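Local atomic coordinates of apical membrane antigen 1 (Babesia divergens, PDB entry 4APM), a protein that is a parasite surface antigen that probably takes part in host-cell invasion at the moving junction, its ectodomain binding a calcium ion. Residues K9-R14 / I363-Y368; V312-A317 / C326-E331. All coordinates share one frame; numbering follows the deposited sequence.

Helix 8-16, the first helix of the modelled chain, is met by residues 363-365 in contact 1, closing a loop of about 350 residues. That loop takes in most of the modelled ectodomain. Contact 2 falls wholly within it: the chain reaches 312-317, turns, and comes back at 326-331, a hairpin closure with only eight residues between its segments. The two closures nest without crossing. Contact 1 ties the N-terminal helix to the approach of strand 367-368 in a seven-stranded mixed sheet, whereas contact 2 joins the central strands of a four-stranded antiparallel sheet. Their centres lie about 20 Å apart and no atoms touch, the nearest being about 7 Å apart.

Contact 1 of 2, residues K9-R14 / I363-Y368; sequences KDIWGR and IVTNGY
Ile-11 and Trp-12 of the N-terminal helix meet Ile-363 and Thr-365, two residues of the extended run that leads into strand 367-368. Ile-11 comes first along the helix, with its CB directed at that run. Its CG1 branch does the touching: CG1 lies 3.8 Å from CG2 of Thr-365, an apolar contact, and CD1 lies 3.5 Å from CG2 of Ile-363, with the carbonyl oxygen of Val-364 also beside CD1. The Ile-11 and Ile-363 side chains overlap while running in opposing directions. Because chi1 of Ile-11 (105°) is not staggered, the exact position of this branch deserves some caution.

Trp-12 follows, and its indole is engaged both over a face and at an edge. CG2 of Ile-363 stands 3.6 Å from the centroid of the six-membered ring, only 14° off the ring normal, which meets the geometry of a CH-pi contact. CG2, anti to the backbone N of Ile-363, is the branch set over the ring. At the indole edge, NE1 of Trp-12 donates a hydrogen bond to OG1 of Thr-365 (3.1 Å). At 168° the bond is close to straight, and its oxygen lies almost in the ring plane. It satisfies the N-H of a buried tryptophan and, together with the methyl over the face, restrains the rotation of the ring. CG2 of Thr-365 lies 3.6 Å from NE1 of Trp-12.

This surface contact lies away from the calcium site and is packing of a helix on the loop leading into strand 367-368. Trp-12 also touches Pro-360, Cys-335 and Leu-336, the last two on outermost strand 335-339 of the seven-stranded mixed sheet, while strand 367-368 lies farther in, between strands 234-237 and 387-389.

Contact 2 of 2, residues V312-A317 / C326-E331; sequences VGMNWA and CRVIEE
Trp-316 packs against Ile-329, Glu-330 and Glu-331 along the length of its side chain. Its CB starts 3.8 Å from CG1 of Ile-329, and chi1 of -42° sets CG beside the backbone N, anti to the carbonyl carbon. Farther out, CE3 meets two carbonyl oxygens: that of Ile-329 lies in plane at the ring edge, and that of Glu-331 stands over one face, offset toward the rim. CZ3 comes closest to the latter, 3.4 Å from O of Glu-331, and also meets C of Glu-330. CH2, beyond it, stays under the same oxygen, 3.9 Å from O of Glu-331. CB of Asn-315 occupies the opposite face, over the ring centre, and NE1 is hydrogen-bonded to O of Phe-19.

The backbones here belong to an antiparallel beta hairpin, strands 316-320 and 325-329. N of Ile-329 donates to O of Trp-316 (3.1 Å, N-H...O 176°), and Ala-317 faces Val-328 as a non-hydrogen-bonded pair. Cys-326, disulfide-linked to Cys-252, ties this sheet to helix 249-257.

Before the strand, Met-314 centres an inverse gamma turn. Its side chain crosses that of Val-328 at about a right angle, CB 3.8 Å from CG2 of Val-328, and runs beside Glu-330. A water accepts from N of Gly-313 and donates to O of Glu-330.

Contact 1 of 2, residues K9-R14 / I363-Y368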
# COMPACT_ATOMS: atom_id res chain seq x y z
N LYS A 9 -17.19 -6.37 -12.48
CA LYS A 9 -17.33 -6.10 -11.05
C LYS A 9 -17.63 -7.39 -10.27
O LYS A 9 -17.00 -7.65 -9.24
CB LYS A 9 -18.42 -5.04 -10.80
CG LYS A 9 -18.43 -4.46 -9.39
CD LYS A 9 -19.64 -3.56 -9.18
CE LYS A 9 -19.58 -2.81 -7.85
NZ LYS A 9 -19.71 -3.71 -6.66
N ASP A 10 -18.56 -8.20 -10.78
CA ASP A 10 -18.97 -9.44 -10.12
C ASP A 10 -17.87 -10.49 -10.08
O ASP A 10 -17.56 -11.00 -9.02
CB ASP A 10 -20.24 -10.02 -10.75
CG ASP A 10 -21.47 -9.15 -10.52
OD1 ASP A 10 -21.52 -8.45 -9.49
OD2 ASP A 10 -22.37 -9.16 -11.38
N ILE A 11 -17.29 -10.83 -11.22
CA ILE A 11 -16.34 -11.94 -11.20
C ILE A 11 -14.99 -11.57 -10.54
O ILE A 11 -14.27 -12.44 -10.05
CB ILE A 11 -16.20 -12.68 -12.57
CG1 ILE A 11 -14.89 -12.33 -13.28
CG2 ILE A 11 -17.43 -12.45 -13.45
CD1 ILE A 11 -14.27 -13.51 -14.01
N TRP A 12 -14.73 -10.28 -10.41
CA TRP A 12 -13.53 -9.78 -9.73
C TRP A 12 -13.76 -9.52 -8.25
O TRP A 12 -12.80 -9.32 -7.49
CB TRP A 12 -13.02 -8.53 -10.42
CG TRP A 12 -12.19 -8.82 -11.64
CD1 TRP A 12 -12.57 -8.71 -12.98
CD2 TRP A 12 -10.78 -9.23 -11.68
NE1 TRP A 12 -11.52 -9.02 -13.81
CE2 TRP A 12 -10.42 -9.35 -13.09
CE3 TRP A 12 -9.82 -9.48 -10.71
CZ2 TRP A 12 -9.16 -9.73 -13.49
CZ3 TRP A 12 -8.55 -9.89 -11.13
CH2 TRP A 12 -8.23 -10.02 -12.49
N GLY A 13 -15.02 -9.53 -7.82
CA GLY A 13 -15.42 -8.97 -6.53
C GLY A 13 -14.68 -9.55 -5.34
O GLY A 13 -14.34 -8.83 -4.41
N ARG A 14 -14.43 -10.85 -5.35
CA ARG A 14 -13.76 -11.47 -4.22
C ARG A 14 -12.30 -11.04 -4.15
O ARG A 14 -11.81 -10.63 -3.09
CB ARG A 14 -13.88 -12.99 -4.25
CG ARG A 14 -13.68 -13.61 -2.88
CD ARG A 14 -14.04 -15.09 -2.86
NE ARG A 14 -12.85 -15.92 -2.70
CZ ARG A 14 -12.27 -16.60 -3.68
NH1 ARG A 14 -12.79 -16.58 -4.91
NH2 ARG A 14 -11.19 -17.32 -3.44
N ILE A 363 -9.10 -15.77 -13.22
CA ILE A 363 -10.22 -14.80 -13.30
C ILE A 363 -10.18 -14.10 -14.67
O ILE A 363 -9.26 -13.34 -14.97
CB ILE A 363 -10.18 -13.77 -12.14
CG1 ILE A 363 -10.36 -14.47 -10.79
CG2 ILE A 363 -11.26 -12.71 -12.31
CD1 ILE A 363 -9.93 -13.62 -9.60
N VAL A 364 -11.15 -14.41 -15.52
CA VAL A 364 -11.01 -14.16 -16.96
C VAL A 364 -12.05 -13.15 -17.43
O VAL A 364 -13.24 -13.32 -17.19
CB VAL A 364 -11.07 -15.47 -17.80
CG1 VAL A 364 -10.79 -15.19 -19.27
CG2 VAL A 364 -10.06 -16.49 -17.28
N THR A 365 -11.58 -12.06 -18.03
CA THR A 365 -12.44 -10.99 -18.55
C THR A 365 -11.70 -10.29 -19.70
O THR A 365 -10.49 -10.41 -19.81
CB THR A 365 -12.78 -9.92 -17.47
OG1 THR A 365 -11.56 -9.39 -16.91
CG2 THR A 365 -13.64 -10.50 -16.36
N ASN A 366 -12.43 -9.58 -20.55
CA ASN A 366 -11.80 -8.73 -21.56
C ASN A 366 -11.37 -7.34 -21.00
O ASN A 366 -12.17 -6.66 -20.34
CB ASN A 366 -12.74 -8.57 -22.76
CG ASN A 366 -12.17 -7.64 -23.83
OD1 ASN A 366 -11.23 -8.00 -24.53
ND2 ASN A 366 -12.70 -6.42 -23.89
N GLY A 367 -10.13 -6.93 -21.25
CA GLY A 367 -9.63 -5.66 -20.73
C GLY A 367 -9.20 -4.66 -21.78
O GLY A 367 -8.64 -5.04 -22.82
N TYR A 368 -9.46 -3.37 -21.53
CA TYR A 368 -8.79 -2.30 -22.28
C TYR A 368 -7.58 -1.79 -21.52
O TYR A 368 -7.70 -1.38 -20.38
CB TYR A 368 -9.75 -1.14 -22.55
CG TYR A 368 -10.88 -1.54 -23.45
CD1 TYR A 368 -11.88 -2.40 -23.00
CD2 TYR A 368 -10.88 -1.16 -24.80
CE1 TYR A 368 -12.89 -2.83 -23.85
CE2 TYR A 368 -11.90 -1.57 -25.65
CZ TYR A 368 -12.90 -2.40 -25.16
OH TYR A 368 -13.91 -2.83 -26.00

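Contact 2 of 2, residues V312-A317 / C326-E331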
# COMPACT_ATOMS: atom_id res chain seq x y z
N VAL A 312 -9.28 7.66 1.91
CA VAL A 312 -9.51 8.21 0.58
C VAL A 312 -8.31 9.02 0.16
O VAL A 312 -7.80 9.81 0.94
CB VAL A 312 -10.76 9.13 0.55
CG1 VAL A 312 -10.88 9.84 -0.79
CG2 VAL A 312 -12.02 8.33 0.84
N GLY A 313 -7.82 8.76 -1.05
CA GLY A 313 -6.59 9.38 -1.54
C GLY A 313 -6.09 8.72 -2.81
O GLY A 313 -6.72 7.81 -3.37
N MET A 314 -4.97 9.19 -3.34
CA MET A 314 -4.40 8.51 -4.49
C MET A 314 -3.59 7.31 -4.04
O MET A 314 -2.37 7.42 -3.90
CB MET A 314 -3.54 9.45 -5.29
CG MET A 314 -4.22 10.78 -5.54
SD MET A 314 -3.28 11.77 -6.71
CE MET A 314 -4.16 13.32 -6.56
N ASN A 315 -4.26 6.17 -3.89
CA ASN A 315 -3.73 5.01 -3.16
C ASN A 315 -3.15 3.87 -4.00
O ASN A 315 -2.76 2.84 -3.45
CB ASN A 315 -4.83 4.42 -2.25
CG ASN A 315 -5.33 5.42 -1.21
OD1 ASN A 315 -4.59 6.31 -0.77
ND2 ASN A 315 -6.59 5.24 -0.76
N TRP A 316 -3.18 4.01 -5.32
CA TRP A 316 -2.87 2.92 -6.25
C TRP A 316 -2.14 3.52 -7.41
O TRP A 316 -2.33 4.71 -7.74
CB TRP A 316 -4.15 2.24 -6.78
CG TRP A 316 -5.25 2.01 -5.76
CD1 TRP A 316 -5.52 0.83 -5.06
CD2 TRP A 316 -6.32 2.94 -5.36
NE1 TRP A 316 -6.65 0.98 -4.25
CE2 TRP A 316 -7.16 2.23 -4.38
CE3 TRP A 316 -6.62 4.27 -5.65
CZ2 TRP A 316 -8.27 2.81 -3.80
CZ3 TRP A 316 -7.76 4.85 -5.05
CH2 TRP A 316 -8.56 4.13 -4.15
N ALA A 317 -1.24 2.73 -8.00
CA ALA A 317 -0.48 3.17 -9.18
C ALA A 317 -0.20 2.00 -10.11
O ALA A 317 -0.10 0.84 -9.66
CB ALA A 317 0.84 3.83 -8.76
N CYS A 326 4.86 5.78 -14.61
CA CYS A 326 4.11 5.57 -13.40
C CYS A 326 2.79 6.36 -13.49
O CYS A 326 2.81 7.58 -13.55
CB CYS A 326 4.94 6.05 -12.20
SG CYS A 326 4.11 5.90 -10.60
N ARG A 327 1.66 5.67 -13.51
CA ARG A 327 0.37 6.36 -13.53
C ARG A 327 -0.31 6.27 -12.17
O ARG A 327 -0.79 5.20 -11.80
CB ARG A 327 -0.54 5.79 -14.62
CG ARG A 327 0.04 5.83 -16.04
CD ARG A 327 -1.07 5.63 -17.09
NE ARG A 327 -1.77 4.34 -16.92
CZ ARG A 327 -3.04 4.21 -16.48
NH1 ARG A 327 -3.79 5.27 -16.18
NH2 ARG A 327 -3.56 3.00 -16.38
N VAL A 328 -0.35 7.36 -11.42
CA VAL A 328 -1.07 7.32 -10.17
C VAL A 328 -2.55 7.67 -10.32
O VAL A 328 -2.92 8.48 -11.16
CB VAL A 328 -0.30 7.88 -8.95
CG1 VAL A 328 1.10 8.35 -9.31
CG2 VAL A 328 -1.11 8.86 -8.11
N ILE A 329 -3.38 6.87 -9.66
CA ILE A 329 -4.83 6.94 -9.82
C ILE A 329 -5.55 7.16 -8.49
O ILE A 329 -5.02 6.89 -7.43
CB ILE A 329 -5.41 5.68 -10.51
CG1 ILE A 329 -5.12 4.42 -9.68
CG2 ILE A 329 -4.91 5.59 -11.96
CD1 ILE A 329 -5.81 3.16 -10.19
N GLU A 330 -6.77 7.65 -8.56
CA GLU A 330 -7.48 8.01 -7.36
C GLU A 330 -8.88 7.41 -7.29
O GLU A 330 -9.59 7.66 -6.32
CB GLU A 330 -7.53 9.52 -7.17
CG GLU A 330 -8.47 10.27 -8.12
CD GLU A 330 -8.24 11.77 -8.05
OE1 GLU A 330 -7.78 12.28 -7.00
OE2 GLU A 330 -8.47 12.44 -9.07
N GLU A 331 -9.25 6.62 -8.29
CA GLU A 331 -10.52 5.91 -8.25
C GLU A 331 -10.26 4.50 -7.76
O GLU A 331 -9.19 3.91 -8.04
CB GLU A 331 -11.16 5.86 -9.65
CG GLU A 331 -11.48 7.22 -10.25
CD GLU A 331 -11.88 7.14 -11.72
OE1 GLU A 331 -12.37 6.06 -12.17
OE2 GLU A 331 -11.70 8.15 -12.45
O HOH W 1 -9.34 7.44 -3.19